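Local coordinates for putative lipoprotein (Bacteroides thetaiotaomicron, PDB 4Q1Z) that is of unknown function but is a putative two-domain lipoprotein of the DUF4876 family, probably anchored to the bacterial membrane, at residues V64-G68 / Y79-N83; L108-Y114 / D129-Y135; F201-H205 / I216-S220; V243-A249 / D278-D282. All coordinates share one frame; numbering follows the deposited sequence.

Interaction 1 of 4, residues V64-G68 / Y79-N83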
loop_
_atom_site.group_PDB
_atom_site.type_symbol
_atom_site.label_atom_id
_atom_site.label_comp_id
_atom_site.label_asym_id
_atom_site.label_seq_id
_atom_site.Cartn_x
_atom_site.Cartn_y
_atom_site.Cartn_z
ATOM N N VAL A 64 25.270 -14.345 15.942
ATOM C CA VAL A 64 25.198 -14.272 14.485
ATOM C C VAL A 64 23.762 -13.987 14.050
ATOM O O VAL A 64 22.840 -14.677 14.484
ATOM C CB VAL A 64 25.764 -15.571 13.853
ATOM C CG1 VAL A 64 25.853 -15.462 12.336
ATOM C CG2 VAL A 64 27.125 -15.915 14.449
ATOM N N THR A 65 23.578 -12.945 13.216
ATOM C CA THR A 65 22.260 -12.528 12.717
ATOM C C THR A 65 22.251 -12.450 11.189
ATOM O O THR A 65 23.222 -11.984 10.577
ATOM C CB THR A 65 21.832 -11.190 13.337
ATOM O OG1 THR A 65 22.950 -10.311 13.333
ATOM C CG2 THR A 65 21.345 -11.335 14.761
ATOM N N VAL A 66 21.145 -12.931 10.591
ATOM C CA VAL A 66 20.870 -12.957 9.153
ATOM C C VAL A 66 19.675 -12.063 8.890
ATOM O O VAL A 66 18.695 -12.146 9.620
ATOM C CB VAL A 66 20.632 -14.397 8.610
ATOM C CG1 VAL A 66 20.400 -14.398 7.097
ATOM C CG2 VAL A 66 21.774 -15.335 8.981
ATOM N N SER A 67 19.780 -11.167 7.888
ATOM C CA SER A 67 18.721 -10.236 7.481
ATOM C C SER A 67 18.898 -9.807 6.023
ATOM O O SER A 67 20.010 -9.533 5.564
ATOM C CB SER A 67 18.680 -9.010 8.386
ATOM O OG SER A 67 17.570 -8.181 8.079
ATOM N N GLY A 68 17.782 -9.750 5.320
ATOM C CA GLY A 68 17.734 -9.397 3.912
ATOM C C GLY A 68 16.390 -9.716 3.316
ATOM O O GLY A 68 15.420 -9.947 4.049
ATOM N N TYR A 79 10.672 -10.601 3.588
ATOM C CA TYR A 79 11.676 -10.097 4.503
ATOM C C TYR A 79 12.136 -11.324 5.286
ATOM O O TYR A 79 11.330 -12.000 5.947
ATOM C CB TYR A 79 11.157 -8.950 5.390
ATOM C CG TYR A 79 12.208 -8.468 6.369
ATOM C CD1 TYR A 79 13.417 -7.935 5.922
ATOM C CD2 TYR A 79 12.022 -8.602 7.740
ATOM C CE1 TYR A 79 14.400 -7.523 6.820
ATOM C CE2 TYR A 79 12.998 -8.192 8.646
ATOM C CZ TYR A 79 14.191 -7.672 8.182
ATOM O OH TYR A 79 15.143 -7.293 9.091
ATOM N N ILE A 80 13.405 -11.698 5.105
ATOM C CA ILE A 80 13.912 -12.922 5.726
ATOM C C ILE A 80 14.822 -12.560 6.895
ATOM O O ILE A 80 15.504 -11.539 6.860
ATOM C CB ILE A 80 14.559 -13.854 4.657
ATOM C CG1 ILE A 80 15.803 -13.215 3.969
ATOM C CG2 ILE A 80 13.494 -14.266 3.616
ATOM C CD1 ILE A 80 16.546 -14.082 2.972
ATOM N N ASN A 81 14.755 -13.351 7.971
ATOM C CA ASN A 81 15.500 -13.097 9.201
ATOM C C ASN A 81 15.841 -14.393 9.929
ATOM O O ASN A 81 15.093 -15.359 9.866
ATOM C CB ASN A 81 14.693 -12.165 10.136
ATOM C CG ASN A 81 15.498 -11.034 10.735
ATOM O OD1 ASN A 81 16.560 -11.236 11.345
ATOM N ND2 ASN A 81 15.001 -9.809 10.600
ATOM N N GLY A 82 16.956 -14.385 10.633
ATOM C CA GLY A 82 17.419 -15.524 11.402
ATOM C C GLY A 82 18.545 -15.150 12.331
ATOM O O GLY A 82 19.142 -14.088 12.180
ATOM N N ASN A 83 18.813 -15.998 13.323
ATOM C CA ASN A 83 19.918 -15.787 14.252
ATOM C C ASN A 83 20.365 -17.085 14.908
ATOM O O ASN A 83 19.655 -18.086 14.885
ATOM C CB ASN A 83 19.616 -14.723 15.320
ATOM C CG ASN A 83 18.463 -15.013 16.220
ATOM O OD1 ASN A 83 18.565 -15.807 17.156
ATOM N ND2 ASN A 83 17.376 -14.291 16.014
#
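Ser67 and Tyr79 meet through their hydroxyls on one face of an antiparallel strand pair. The side chain of Tyr79 reaches across to the neighbouring strand, with CG anti to its backbone N (chi1 178°). Its OH donates to Ser67 OG at 2.8 Å. The same ring lies obliquely against the backbone, with CD1 of Tyr79 3.4 Å from Gly68 O. Further along this face, Thr65 and Asn83 form a non-hydrogen-bonded pair. Their side chains cross at a slant, Thr65 CG2 lying 3.8 Å from Asn83 CB. The other face carries Val66 and Ile80, each paired with a glycine. Ile80 CG1 packs 3.3 Å from Gly68 O, and Val66 stands beside the backbone of Gly82. Backbone bonds join the two glycine pairs. Val66 N to Gly82 O is short at 2.8 Å and nearly straight (176°), while Gly68 N to Ile80 O is longer at 3.3 Å. Val66 and Ile80 continue onto Val100 of strand 95-105. Ser67 OG also bonds to Glu362, and Tyr79 OH to the backbone N of Glu361. The chemistry is thus two-sided: aliphatic groups gather on the Val66 face, while buried hydroxyls on the Ser67 face link this hairpin to the 361-362 loop.

Interaction 2 of 4, residues L108-Y114 / D129-Y135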
loop_
_atom_site.group_PDB
_atom_site.type_symbol
_atom_site.label_atom_id
_atom_site.label_comp_id
_atom_site.label_asym_id
_atom_site.label_seq_id
_atom_site.Cartn_x
_atom_site.Cartn_y
_atom_site.Cartn_z
ATOM N N LEU A 108 3.788 -2.110 -2.174
ATOM C CA LEU A 108 3.211 -0.771 -2.095
ATOM C C LEU A 108 1.771 -0.878 -1.698
ATOM O O LEU A 108 0.930 -1.316 -2.489
ATOM C CB LEU A 108 3.400 -0.043 -3.429
ATOM C CG LEU A 108 2.952 1.414 -3.477
ATOM C CD1 LEU A 108 3.825 2.286 -2.615
ATOM C CD2 LEU A 108 2.812 1.877 -4.915
ATOM N N ILE A 109 1.481 -0.514 -0.441
ATOM C CA ILE A 109 0.135 -0.721 0.119
ATOM C C ILE A 109 -0.521 0.552 0.663
ATOM O O ILE A 109 0.151 1.563 0.900
ATOM C CB ILE A 109 0.163 -1.848 1.221
ATOM C CG1 ILE A 109 1.292 -1.697 2.281
ATOM C CG2 ILE A 109 0.233 -3.226 0.584
ATOM C CD1 ILE A 109 1.029 -0.759 3.520
ATOM N N PHE A 110 -1.856 0.467 0.862
ATOM C CA PHE A 110 -2.721 1.472 1.503
ATOM C C PHE A 110 -2.469 1.362 2.994
ATOM O O PHE A 110 -2.819 0.342 3.593
ATOM C CB PHE A 110 -4.208 1.200 1.173
ATOM C CG PHE A 110 -4.703 1.731 -0.158
ATOM C CD1 PHE A 110 -4.895 3.101 -0.356
ATOM C CD2 PHE A 110 -5.052 0.861 -1.187
ATOM C CE1 PHE A 110 -5.368 3.587 -1.582
ATOM C CE2 PHE A 110 -5.519 1.347 -2.410
ATOM C CZ PHE A 110 -5.670 2.706 -2.603
ATOM N N LYS A 111 -1.796 2.342 3.582
ATOM C CA LYS A 111 -1.438 2.305 5.013
ATOM C C LYS A 111 -2.604 2.800 5.936
ATOM O O LYS A 111 -2.871 2.226 6.998
ATOM C CB LYS A 111 -0.169 3.157 5.226
ATOM C CG LYS A 111 0.439 3.070 6.606
ATOM C CD LYS A 111 1.703 3.911 6.674
ATOM C CE LYS A 111 1.976 4.436 8.054
ATOM N NZ LYS A 111 0.896 5.326 8.529
ATOM N N GLU A 112 -3.224 3.917 5.547
ATOM C CA GLU A 112 -4.288 4.573 6.286
ATOM C C GLU A 112 -5.214 5.208 5.288
ATOM O O GLU A 112 -4.726 5.778 4.306
ATOM C CB GLU A 112 -3.692 5.625 7.253
ATOM C CG GLU A 112 -4.721 6.371 8.101
ATOM C CD GLU A 112 -4.445 6.430 9.594
ATOM O OE1 GLU A 112 -3.337 6.030 10.021
ATOM O OE2 GLU A 112 -5.354 6.855 10.341
ATOM N N ILE A 113 -6.550 5.098 5.531
ATOM C CA ILE A 113 -7.611 5.669 4.691
ATOM C C ILE A 113 -8.696 6.326 5.576
ATOM O O ILE A 113 -9.182 5.710 6.534
ATOM C CB ILE A 113 -8.240 4.594 3.717
ATOM C CG1 ILE A 113 -7.161 3.879 2.847
ATOM C CG2 ILE A 113 -9.345 5.220 2.844
ATOM C CD1 ILE A 113 -7.632 2.624 2.046
ATOM N N TYR A 114 -9.083 7.577 5.239
ATOM C CA TYR A 114 -10.147 8.298 5.936
ATOM C C TYR A 114 -11.131 8.787 4.884
ATOM O O TYR A 114 -10.734 9.510 3.981
ATOM C CB TYR A 114 -9.569 9.409 6.805
ATOM C CG TYR A 114 -10.588 10.365 7.388
ATOM C CD1 TYR A 114 -11.704 9.894 8.088
ATOM C CD2 TYR A 114 -10.399 11.740 7.314
ATOM C CE1 TYR A 114 -12.618 10.774 8.664
ATOM C CE2 TYR A 114 -11.314 12.622 7.870
ATOM C CZ TYR A 114 -12.428 12.137 8.531
ATOM O OH TYR A 114 -13.321 13.024 9.072
ATOM N N ASP A 129 -12.449 16.232 3.934
ATOM C CA ASP A 129 -11.236 15.849 4.667
ATOM C C ASP A 129 -10.678 14.445 4.232
ATOM O O ASP A 129 -9.652 14.017 4.760
ATOM C CB ASP A 129 -11.462 15.928 6.197
ATOM C CG ASP A 129 -12.726 15.278 6.734
ATOM O OD1 ASP A 129 -13.427 14.580 5.949
ATOM O OD2 ASP A 129 -12.972 15.383 7.955
ATOM N N GLN A 130 -11.318 13.780 3.242
ATOM C CA GLN A 130 -10.921 12.463 2.713
ATOM C C GLN A 130 -9.431 12.403 2.306
ATOM O O GLN A 130 -8.938 13.324 1.654
ATOM C CB GLN A 130 -11.775 12.075 1.484
ATOM C CG GLN A 130 -13.249 11.842 1.778
ATOM C CD GLN A 130 -13.997 11.215 0.610
ATOM O OE1 GLN A 130 -13.810 11.560 -0.568
ATOM N NE2 GLN A 130 -14.912 10.308 0.924
ATOM N N PHE A 131 -8.730 11.326 2.677
ATOM C CA PHE A 131 -7.332 11.111 2.313
ATOM C C PHE A 131 -7.008 9.603 2.291
ATOM O O PHE A 131 -7.699 8.788 2.913
ATOM C CB PHE A 131 -6.344 11.902 3.213
ATOM C CG PHE A 131 -6.023 11.294 4.561
ATOM C CD1 PHE A 131 -4.959 10.405 4.707
ATOM C CD2 PHE A 131 -6.795 11.595 5.682
ATOM C CE1 PHE A 131 -4.659 9.841 5.956
ATOM C CE2 PHE A 131 -6.487 11.042 6.931
ATOM C CZ PHE A 131 -5.409 10.182 7.060
ATOM N N TYR A 132 -5.938 9.262 1.548
ATOM C CA TYR A 132 -5.395 7.933 1.246
ATOM C C TYR A 132 -3.906 7.995 1.413
ATOM O O TYR A 132 -3.263 8.793 0.738
ATOM C CB TYR A 132 -5.739 7.538 -0.229
ATOM C CG TYR A 132 -7.183 7.799 -0.601
ATOM C CD1 TYR A 132 -7.577 9.031 -1.125
ATOM C CD2 TYR A 132 -8.168 6.851 -0.348
ATOM C CE1 TYR A 132 -8.911 9.304 -1.401
ATOM C CE2 TYR A 132 -9.508 7.119 -0.609
ATOM C CZ TYR A 132 -9.874 8.340 -1.156
ATOM O OH TYR A 132 -11.190 8.598 -1.457
ATOM N N GLU A 133 -3.361 7.226 2.350
ATOM C CA GLU A 133 -1.930 7.212 2.604
ATOM C C GLU A 133 -1.370 5.876 2.125
ATOM O O GLU A 133 -1.801 4.825 2.566
ATOM C CB GLU A 133 -1.624 7.500 4.068
ATOM C CG GLU A 133 -0.144 7.515 4.391
ATOM C CD GLU A 133 0.230 7.938 5.800
ATOM O OE1 GLU A 133 -0.566 8.657 6.447
ATOM O OE2 GLU A 133 1.325 7.538 6.258
ATOM N N ILE A 134 -0.447 5.962 1.164
ATOM C CA ILE A 134 0.288 4.924 0.433
ATOM C C ILE A 134 1.672 4.819 1.069
ATOM O O ILE A 134 2.279 5.845 1.325
ATOM C CB ILE A 134 0.299 5.396 -1.066
ATOM C CG1 ILE A 134 -1.046 5.175 -1.723
ATOM C CG2 ILE A 134 1.440 4.865 -1.919
ATOM C CD1 ILE A 134 -1.636 3.833 -1.363
ATOM N N TYR A 135 2.151 3.597 1.365
ATOM C CA TYR A 135 3.437 3.361 2.037
ATOM C C TYR A 135 4.342 2.416 1.244
ATOM O O TYR A 135 3.877 1.403 0.713
ATOM C CB TYR A 135 3.168 2.778 3.444
ATOM C CG TYR A 135 4.368 2.490 4.338
ATOM C CD1 TYR A 135 4.978 3.505 5.073
ATOM C CD2 TYR A 135 4.797 1.179 4.562
ATOM C CE1 TYR A 135 6.040 3.237 5.943
ATOM C CE2 TYR A 135 5.866 0.900 5.419
ATOM C CZ TYR A 135 6.473 1.931 6.121
ATOM O OH TYR A 135 7.515 1.664 6.983
HETATM O O HOH W 1 -0.991 7.157 8.793
#
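A classic beta bulge interrupts this antiparallel pair: Lys111 and Glu112 both face Glu133. Glu133 O takes a 2.7 Å bond from Lys111 N and a weak one from Glu112 N. Lys111 is turned toward the partner strand, and its chain runs alongside that of Glu133. A bend at the last torsion (chi4 -62°) brings Lys111 NZ to Glu133 OE2 at 3.2 Å, above the carboxylate plane. This salt bridge is one of several ties: Lys111 NZ also bonds to Arg388 O, and Glu133 OE2 to Ser195. A water lies between Glu112 OE1 and Glu133 OE1, within bonding distance of both. The two carboxylates would repel if both are charged, which the salt bridge of Glu112 to Arg388 probably offsets. At the far end, Tyr114 OH donates to Asp129 OD2 at 2.6 Å, again from above the carboxylate plane. The CB of Tyr114 rests 3.5 Å from Phe131 CE2. On the opposite face, Ile134 CD1 sits over the Phe110 ring, 3.9 Å from its centroid, in a CH-pi contact. Leu108 CD1 packs on Ile134 CG2 at 3.6 Å. Flanking strands 344-347 and 195-199 place the pair inside the large mixed sheet. Strands 265-269 and 307-312 cover the Phe110 face. On the other face, loop residues Tyr368, Pro215 and Pro384 touch the side chains of Lys111 and Tyr114.

Interaction 3 of 4, residues F201-H205 / I216-S220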
loop_
_atom_site.group_PDB
_atom_site.type_symbol
_atom_site.label_atom_id
_atom_site.label_comp_id
_atom_site.label_asym_id
_atom_site.label_seq_id
_atom_site.Cartn_x
_atom_site.Cartn_y
_atom_site.Cartn_z
ATOM N N PHE A 201 -8.990 17.237 -1.084
ATOM C CA PHE A 201 -8.751 18.672 -0.984
ATOM C C PHE A 201 -7.623 18.866 0.008
ATOM O O PHE A 201 -7.844 18.761 1.211
ATOM C CB PHE A 201 -10.068 19.363 -0.548
ATOM C CG PHE A 201 -10.039 20.839 -0.208
ATOM C CD1 PHE A 201 -9.450 21.755 -1.069
ATOM C CD2 PHE A 201 -10.691 21.319 0.923
ATOM C CE1 PHE A 201 -9.440 23.115 -0.757
ATOM C CE2 PHE A 201 -10.693 22.675 1.227
ATOM C CZ PHE A 201 -10.089 23.569 0.373
ATOM N N ALA A 202 -6.392 19.041 -0.481
ATOM C CA ALA A 202 -5.229 19.118 0.418
ATOM C C ALA A 202 -5.111 20.494 1.110
ATOM O O ALA A 202 -4.191 21.255 0.823
ATOM C CB ALA A 202 -3.952 18.769 -0.332
ATOM N N ALA A 203 -6.018 20.770 2.072
ATOM C CA ALA A 203 -6.025 22.027 2.818
ATOM C C ALA A 203 -6.129 21.825 4.335
ATOM O O ALA A 203 -6.410 20.717 4.806
ATOM C CB ALA A 203 -7.180 22.905 2.346
ATOM N N ASN A 204 -5.936 22.916 5.102
ATOM C CA ASN A 204 -6.113 22.862 6.544
ATOM C C ASN A 204 -7.606 22.842 6.870
ATOM O O ASN A 204 -8.242 23.887 7.007
ATOM C CB ASN A 204 -5.412 23.999 7.266
ATOM C CG ASN A 204 -5.452 23.797 8.757
ATOM O OD1 ASN A 204 -5.948 22.764 9.256
ATOM N ND2 ASN A 204 -4.927 24.765 9.496
ATOM N N HIS A 205 -8.152 21.638 6.994
ATOM C CA HIS A 205 -9.570 21.395 7.276
ATOM C C HIS A 205 -9.996 21.938 8.634
ATOM O O HIS A 205 -11.187 22.138 8.852
ATOM C CB HIS A 205 -9.869 19.889 7.224
ATOM C CG HIS A 205 -9.449 19.243 5.947
ATOM N ND1 HIS A 205 -9.914 19.694 4.719
ATOM C CD2 HIS A 205 -8.635 18.182 5.746
ATOM C CE1 HIS A 205 -9.354 18.910 3.816
ATOM N NE2 HIS A 205 -8.578 17.982 4.385
ATOM N N ILE A 216 -7.813 15.982 10.891
ATOM C CA ILE A 216 -6.522 16.287 10.260
ATOM C C ILE A 216 -6.463 17.677 9.593
ATOM O O ILE A 216 -7.490 18.309 9.314
ATOM C CB ILE A 216 -6.186 15.191 9.179
ATOM C CG1 ILE A 216 -7.412 14.898 8.266
ATOM C CG2 ILE A 216 -5.661 13.904 9.815
ATOM C CD1 ILE A 216 -7.191 15.035 6.895
ATOM N N ASP A 217 -5.209 18.103 9.317
ATOM C CA ASP A 217 -4.791 19.247 8.507
ATOM C C ASP A 217 -4.197 18.593 7.268
ATOM O O ASP A 217 -3.130 17.990 7.366
ATOM C CB ASP A 217 -3.784 20.164 9.270
ATOM C CG ASP A 217 -3.028 21.210 8.445
ATOM O OD1 ASP A 217 -3.298 21.329 7.240
ATOM O OD2 ASP A 217 -2.125 21.862 8.997
ATOM N N GLY A 218 -4.912 18.630 6.146
ATOM C CA GLY A 218 -4.451 17.970 4.925
ATOM C C GLY A 218 -3.520 18.778 4.043
ATOM O O GLY A 218 -3.217 18.350 2.925
ATOM N N SER A 219 -3.025 19.932 4.539
ATOM C CA SER A 219 -2.189 20.844 3.745
ATOM C C SER A 219 -0.843 20.248 3.330
ATOM O O SER A 219 -0.387 20.577 2.235
ATOM C CB SER A 219 -1.984 22.193 4.444
ATOM O OG SER A 219 -1.323 22.080 5.695
ATOM N N SER A 220 -0.223 19.370 4.165
ATOM C CA SER A 220 1.100 18.785 3.868
ATOM C C SER A 220 1.027 17.511 3.014
ATOM O O SER A 220 2.061 16.871 2.797
ATOM C CB SER A 220 1.892 18.515 5.143
ATOM O OG SER A 220 1.248 17.522 5.923
HETATM O O HOH W 2 -1.714 21.584 -0.011
#
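His205, Gly218 and Asn204 carry much of this contact between two parts of one irregular loop. His205 runs alongside Ile216, pointing the same way. Its CD2 lies 3.6 Å from Ile216 CD1, which meets the imidazole at its edge. Ala203 O lies over the centre of one face of that ring. The same oxygen accepts a weak bond from Gly218 N, at 2.9 Å but bent to 128°. His205 ND1 bonds to Tyr126 OH, which ties the ring to another loop. Gly218 also packs by its carbonyl, with O 3.3 Å from Ala202 CA. Asn204 crosses Asp217 at about a right angle. Its amide stacks on the carboxylate, the planes 22° apart, and Asn204 OD1 is 3.4 Å from Asp217 CB. The first torsion of Asp217 (chi1 167°) turns its carboxylate forward along its own chain, toward Ser219. There OD1 accepts from Ser219 N, forming an Asx turn, and from Ser219 OG at 2.6 Å. Both donors come from the same face of the carboxylate plane. A water donates to Ala202 O and to Ser219 O, closing the far end. The two segments are therefore joined by one weak direct hydrogen bond, a water bridge and flat-group packing. The hydrogen bonds of Asp217 to Ser219 stay within its own segment, where they shape the turn presented to Asn204.

Interaction 4 of 4, residues V243-A249 / D278-D282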
loop_
_atom_site.group_PDB
_atom_site.type_symbol
_atom_site.label_atom_id
_atom_site.label_comp_id
_atom_site.label_asym_id
_atom_site.label_seq_id
_atom_site.Cartn_x
_atom_site.Cartn_y
_atom_site.Cartn_z
ATOM N N VAL A 243 -7.745 10.344 -15.523
ATOM C CA VAL A 243 -7.636 9.337 -16.569
ATOM C C VAL A 243 -8.997 8.977 -17.172
ATOM O O VAL A 243 -9.120 8.999 -18.397
ATOM C CB VAL A 243 -6.878 8.063 -16.091
ATOM C CG1 VAL A 243 -6.901 6.968 -17.153
ATOM C CG2 VAL A 243 -5.438 8.394 -15.710
ATOM N N PHE A 244 -9.973 8.570 -16.350
ATOM C CA PHE A 244 -11.238 8.080 -16.864
ATOM C C PHE A 244 -12.390 8.346 -15.938
ATOM O O PHE A 244 -12.283 8.162 -14.737
ATOM C CB PHE A 244 -11.134 6.545 -17.098
ATOM C CG PHE A 244 -12.414 5.804 -17.451
ATOM C CD1 PHE A 244 -13.342 5.466 -16.465
ATOM C CD2 PHE A 244 -12.650 5.368 -18.750
ATOM C CE1 PHE A 244 -14.507 4.770 -16.794
ATOM C CE2 PHE A 244 -13.788 4.624 -19.062
ATOM C CZ PHE A 244 -14.721 4.360 -18.094
ATOM N N TYR A 245 -13.518 8.720 -16.529
ATOM C CA TYR A 245 -14.810 8.920 -15.888
ATOM C C TYR A 245 -15.831 8.832 -16.972
ATOM O O TYR A 245 -15.690 9.516 -17.979
ATOM C CB TYR A 245 -14.916 10.229 -15.088
ATOM C CG TYR A 245 -16.206 10.336 -14.306
ATOM C CD1 TYR A 245 -16.494 9.448 -13.271
ATOM C CD2 TYR A 245 -17.155 11.313 -14.613
ATOM C CE1 TYR A 245 -17.693 9.523 -12.560
ATOM C CE2 TYR A 245 -18.363 11.396 -13.908
ATOM C CZ TYR A 245 -18.618 10.506 -12.869
ATOM O OH TYR A 245 -19.787 10.583 -12.139
ATOM N N GLN A 246 -16.774 7.889 -16.817
ATOM C CA GLN A 246 -17.907 7.605 -17.692
ATOM C C GLN A 246 -17.526 7.512 -19.200
ATOM O O GLN A 246 -18.187 8.098 -20.068
ATOM C CB GLN A 246 -19.028 8.634 -17.438
ATOM C CG GLN A 246 -19.673 8.390 -16.079
ATOM C CD GLN A 246 -20.795 9.322 -15.726
ATOM O OE1 GLN A 246 -21.085 10.303 -16.420
ATOM N NE2 GLN A 246 -21.472 8.999 -14.630
ATOM N N GLY A 247 -16.482 6.742 -19.479
ATOM C CA GLY A 247 -15.971 6.508 -20.829
ATOM C C GLY A 247 -15.083 7.595 -21.410
ATOM O O GLY A 247 -14.602 7.448 -22.530
ATOM N N LYS A 248 -14.866 8.694 -20.673
ATOM C CA LYS A 248 -14.115 9.854 -21.158
ATOM C C LYS A 248 -12.862 10.160 -20.322
ATOM O O LYS A 248 -12.763 9.747 -19.168
ATOM C CB LYS A 248 -15.045 11.086 -21.173
ATOM C CG LYS A 248 -16.042 11.107 -22.328
ATOM C CD LYS A 248 -16.977 12.294 -22.181
ATOM C CE LYS A 248 -17.480 12.845 -23.499
ATOM N NZ LYS A 248 -18.181 14.149 -23.324
ATOM N N ALA A 249 -11.915 10.898 -20.932
ATOM C CA ALA A 249 -10.659 11.363 -20.333
ATOM C C ALA A 249 -10.869 12.624 -19.474
ATOM O O ALA A 249 -10.119 12.861 -18.531
ATOM C CB ALA A 249 -9.651 11.654 -21.429
ATOM N N ASP A 278 -5.810 1.475 -22.275
ATOM C CA ASP A 278 -6.532 2.730 -22.491
ATOM C C ASP A 278 -8.062 2.516 -22.328
ATOM O O ASP A 278 -8.749 2.202 -23.306
ATOM C CB ASP A 278 -6.168 3.317 -23.867
ATOM C CG ASP A 278 -6.628 4.727 -24.144
ATOM O OD1 ASP A 278 -7.539 5.217 -23.434
ATOM O OD2 ASP A 278 -6.125 5.324 -25.097
ATOM N N PRO A 279 -8.616 2.720 -21.109
ATOM C CA PRO A 279 -10.075 2.525 -20.917
ATOM C C PRO A 279 -10.957 3.553 -21.654
ATOM O O PRO A 279 -12.165 3.339 -21.810
ATOM C CB PRO A 279 -10.244 2.642 -19.396
ATOM C CG PRO A 279 -9.117 3.543 -18.967
ATOM C CD PRO A 279 -7.957 3.099 -19.839
ATOM N N VAL A 280 -10.353 4.651 -22.128
ATOM C CA VAL A 280 -11.055 5.727 -22.825
ATOM C C VAL A 280 -11.201 5.396 -24.317
ATOM O O VAL A 280 -12.306 5.469 -24.844
ATOM C CB VAL A 280 -10.323 7.068 -22.586
ATOM C CG1 VAL A 280 -10.917 8.202 -23.422
ATOM C CG2 VAL A 280 -10.327 7.419 -21.092
ATOM N N ASN A 281 -10.112 5.023 -24.990
ATOM C CA ASN A 281 -10.130 4.777 -26.430
ATOM C C ASN A 281 -10.242 3.308 -26.803
ATOM O O ASN A 281 -10.721 3.019 -27.902
ATOM C CB ASN A 281 -8.894 5.379 -27.088
ATOM C CG ASN A 281 -8.751 6.835 -26.788
ATOM O OD1 ASN A 281 -9.606 7.646 -27.151
ATOM N ND2 ASN A 281 -7.757 7.167 -25.972
ATOM N N ASP A 282 -9.776 2.384 -25.941
ATOM C CA ASP A 282 -9.924 0.960 -26.242
ATOM C C ASP A 282 -11.290 0.506 -25.690
ATOM O O ASP A 282 -11.493 0.504 -24.465
ATOM C CB ASP A 282 -8.748 0.120 -25.685
ATOM C CG ASP A 282 -8.826 -1.367 -25.991
ATOM O OD1 ASP A 282 -9.644 -1.757 -26.857
ATOM O OD2 ASP A 282 -8.077 -2.139 -25.364
#
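Val243 opens the contact with its backbone carbonyl, whose O lies 3.3 Å from Val280 CG2. Its CG1 also approaches Pro279 CG, at 4.5 Å. Phe244 comes next and points toward the 278-282 loop. Its first torsion (chi1 172°) sends the ring away from the backbone N and slantwise across Pro279, where Phe244 CD2 comes 3.7 Å from Pro279 CB. Pro279 O lies at the edge of the ring, near its plane, 3.4 Å from Phe244 CE2. Val280 CG2 also sits at this edge, 3.9 Å from Phe244 CD2. The chain then reverses through a type I' beta turn from Tyr245 to Lys248. This brings Gly247 and Lys248 back beside Val280. Val280 CG2 lies 3.8 Å from Lys248 C, while CG1 faces Ala249 and lies 4.2 Å from its CB. Both methyls thus approach the Lys248-Ala249 link from the same side, CG2 reaching on to Val243 O. The valine's own loop is held by Asp278. OD1 of that residue bonds to Asn281 N, and OD2 to Asn281 ND2 in a nearly straight 2.6 Å bond. Lys286 NZ bonds to Gly247 O and weakly to Val280 O, linking the two segments. Val243 and Phe244 both pair with Val178, making a classic bulge against strand 177-180. Phe244 and Pro279 also touch Ala300 of strand 299-303, which thus lies against both segments.

Overall arrangement
The four contacts follow one another along the chain, each closing before the next opens. Interaction 1 lies in the seven-stranded sheet near the N-terminus, in a hairpin of strands 60-72 and 77-89. Interactions 2 and 4 both reach the eleven-stranded sheet, with about 25 Å between centres. Interaction 3 lies in the loop after strand 195-199, the strand that pairs with 131-136 of interaction 2. These two contacts touch: Ile216 CD1 packs on Phe131 CD2, and His205 NE2 on Asp129 CA. Interactions 1 and 4 are farthest apart, about 47 Å between centres. The spread fits a two-domain protein, with interaction 1 in one domain and the rest in the other.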